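Local coordinates for fiber (Bovine adenovirus 4, PDB 4UE0), which forms the trimeric head of the viral fibre and probably attaches the virus to a receptor on the host cell, at residues I90-Q94 / S95-I99. Sequence-based numbering, arbitrary orientation.
Sequences ISKKQ and SIISI
Ile-90 sets its CG2 methyl against that of Ile-97, the two carbons 3.7 Å apart, with the branches slanting across one another, while beside Ile-99 it runs alongside, both chains pointing the same way. In Ile-90, CG2 stands anti to the backbone N and CG1 lies next to that N (chi1 -46°), which lets the one methyl reach CG2 of Ile-97 and, at 4.0 Å, CG1 of Ile-99. All three isoleucines are buried on one face, where Phe-64 also packs on Ile-90 and Ile-97. The framework is a two-residue beta hairpin with a type II' turn, Gln-94 and Ser-95 at its corners, joining strands 83-93 and 96-101 in one antiparallel sheet of the fibre head. Ser-91 and Ser-98 form a hydrogen-bonded pair, as do Lys-93 and Ile-96; the bond from Ile-96 N to Lys-93 O, 2.9 Å, closes the turn with its donor well above the carbonyl plane. On the other face a water links the hydroxyl of Ser-91 to the backbone carbonyl of Ser-98: it lies 2.7 Å from Ser-91 OG and donates to Ser-98 O, a carbonyl that also accepts from Ser-91 N in its own plane. Lys-92, on the isoleucine face, bends at chi3 and chi4 (84° and 69°), which curls NZ forward over the turn, where it donates to Gln-94 O at 2.8 Å; Glu-61 adds a long, weak ion pair to the same ammonium.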
ATOM      1  N   ILE A  90      -9.333 -11.109   4.999  1.00 10.23           N
ATOM      2  CA  ILE A  90      -8.839 -11.674   6.241  1.00 11.17           C
ATOM      3  C   ILE A  90      -9.926 -11.590   7.296  1.00 12.19           C
ATOM      4  O   ILE A  90     -10.427 -10.531   7.621  1.00 12.58           O
ATOM      5  CB  ILE A  90      -7.582 -10.978   6.758  1.00 10.72           C
ATOM      6  CG1 ILE A  90      -6.540 -10.769   5.654  1.00 10.55           C
ATOM      7  CG2 ILE A  90      -7.009 -11.813   7.898  1.00 12.58           C
ATOM      8  CD1 ILE A  90      -6.597  -9.426   4.928  1.00 11.24           C
ATOM      9  N   SER A  91     -10.325 -12.770   7.752  1.00 12.74           N
ATOM     10  CA  SER A  91     -11.469 -12.958   8.647  1.00 13.61           C
ATOM     11  C   SER A  91     -11.065 -13.845   9.844  1.00 14.63           C
ATOM     12  O   SER A  91     -10.031 -14.509   9.793  1.00 14.23           O
ATOM     13  CB  SER A  91     -12.625 -13.604   7.861  1.00 16.44           C
ATOM     14  OG  SER A  91     -12.276 -14.843   7.281  1.00 17.77           O
ATOM     15  N   LYS A  92     -11.883 -13.808  10.892  1.00 17.60           N
ATOM     16  CA  LYS A  92     -11.665 -14.629  12.065  1.00 17.79           C
ATOM     17  C   LYS A  92     -12.960 -15.360  12.411  1.00 17.97           C
ATOM     18  O   LYS A  92     -14.054 -14.778  12.376  1.00 21.48           O
ATOM     19  CB  LYS A  92     -11.219 -13.758  13.229  1.00 20.69           C
ATOM     20  CG  LYS A  92     -10.880 -14.537  14.478  1.00 25.49           C
ATOM     21  CD  LYS A  92     -10.189 -13.678  15.518  1.00 30.02           C
ATOM     22  CE  LYS A  92     -11.182 -12.919  16.365  1.00 35.37           C
ATOM     23  NZ  LYS A  92     -11.950 -13.830  17.261  1.00 33.55           N
ATOM     24  N   LYS A  93     -12.830 -16.642  12.737  1.00 18.54           N
ATOM     25  CA  LYS A  93     -13.898 -17.420  13.355  1.00 19.20           C
ATOM     26  C   LYS A  93     -13.260 -18.124  14.549  1.00 18.67           C
ATOM     27  O   LYS A  93     -12.317 -18.892  14.385  1.00 19.05           O
ATOM     28  CB  LYS A  93     -14.529 -18.408  12.378  1.00 21.06           C
ATOM     29  CG  LYS A  93     -15.673 -19.166  13.036  1.00 24.09           C
ATOM     30  CD  LYS A  93     -16.370 -20.185  12.147  1.00 25.83           C
ATOM     31  CE  LYS A  93     -17.558 -20.809  12.893  1.00 30.49           C
ATOM     32  NZ  LYS A  93     -18.109 -22.084  12.330  1.00 33.38           N
ATOM     33  N   GLN A  94     -13.763 -17.819  15.740  1.00 19.72           N
ATOM     34  CA  GLN A  94     -13.155 -18.230  17.003  1.00 20.55           C
ATOM     35  C   GLN A  94     -11.730 -17.723  16.975  1.00 20.64           C
ATOM     36  O   GLN A  94     -11.525 -16.548  16.702  1.00 24.37           O
ATOM     37  CB  GLN A  94     -13.310 -19.736  17.227  1.00 21.61           C
ATOM     38  CG  GLN A  94     -14.774 -20.139  17.197  1.00 23.86           C
ATOM     39  CD  GLN A  94     -14.976 -21.607  17.408  1.00 35.34           C
ATOM     40  OE1 GLN A  94     -14.921 -22.408  16.467  1.00 51.70           O
ATOM     41  NE2 GLN A  94     -15.198 -21.978  18.648  1.00 47.03           N
ATOM     42  N   SER A  95     -10.758 -18.581  17.212  1.00 19.98           N
ATOM     43  CA  SER A  95      -9.365 -18.196  17.243  1.00 20.75           C
ATOM     44  C   SER A  95      -8.662 -18.434  15.896  1.00 18.33           C
ATOM     45  O   SER A  95      -7.464 -18.195  15.798  1.00 21.79           O
ATOM     46  CB  SER A  95      -8.664 -18.933  18.392  1.00 21.19           C
ATOM     47  OG  SER A  95      -8.832 -20.340  18.257  1.00 25.04           O
ATOM     48  N   ILE A  96      -9.407 -18.847  14.867  1.00 15.94           N
ATOM     49  CA  ILE A  96      -8.816 -19.192  13.587  1.00 15.98           C
ATOM     50  C   ILE A  96      -8.913 -17.996  12.653  1.00 15.73           C
ATOM     51  O   ILE A  96     -10.005 -17.537  12.331  1.00 15.04           O
ATOM     52  CB  ILE A  96      -9.519 -20.391  12.906  1.00 17.18           C
ATOM     53  CG1 ILE A  96      -9.527 -21.641  13.795  1.00 20.68           C
ATOM     54  CG2 ILE A  96      -8.852 -20.709  11.557  1.00 17.59           C
ATOM     55  CD1 ILE A  96      -8.154 -22.164  14.136  1.00 24.13           C
ATOM     56  N   ILE A  97      -7.761 -17.515  12.213  1.00 14.84           N
ATOM     57  CA  ILE A  97      -7.689 -16.481  11.187  1.00 13.87           C
ATOM     58  C   ILE A  97      -7.527 -17.135   9.823  1.00 12.74           C
ATOM     59  O   ILE A  97      -6.694 -18.044   9.657  1.00 13.02           O
ATOM     60  CB  ILE A  97      -6.530 -15.514  11.481  1.00 15.82           C
ATOM     61  CG1 ILE A  97      -6.808 -14.832  12.825  1.00 20.29           C
ATOM     62  CG2 ILE A  97      -6.362 -14.496  10.343  1.00 14.94           C
ATOM     63  CD1 ILE A  97      -5.793 -13.823  13.286  1.00 27.15           C
ATOM     64  N   SER A  98      -8.320 -16.674   8.850  1.00 13.14           N
ATOM     65  CA  SER A  98      -8.250 -17.118   7.475  1.00 12.87           C
ATOM     66  C   SER A  98      -7.943 -15.932   6.560  1.00 11.27           C
ATOM     67  O   SER A  98      -8.620 -14.905   6.615  1.00 13.01           O
ATOM     68  CB  SER A  98      -9.574 -17.750   7.068  1.00 13.39           C
ATOM     69  OG  SER A  98      -9.830 -18.919   7.827  1.00 16.03           O
ATOM     70  N   ILE A  99      -6.915 -16.131   5.739  1.00 11.33           N
ATOM     71  CA  ILE A  99      -6.504 -15.204   4.697  1.00 11.17           C
ATOM     72  C   ILE A  99      -6.891 -15.866   3.387  1.00 10.60           C
ATOM     73  O   ILE A  99      -6.294 -16.867   2.987  1.00 11.73           O
ATOM     74  CB  ILE A  99      -4.974 -14.946   4.736  1.00 11.59           C
ATOM     75  CG1 ILE A  99      -4.539 -14.377   6.094  1.00 12.61           C
ATOM     76  CG2 ILE A  99      -4.570 -13.988   3.617  1.00 12.14           C
ATOM     77  CD1 ILE A  99      -3.053 -14.372   6.320  1.00 14.17           C
TER
HETATM   78  O   HOH W   1     -11.275 -14.728   4.771  1.00 17.87           O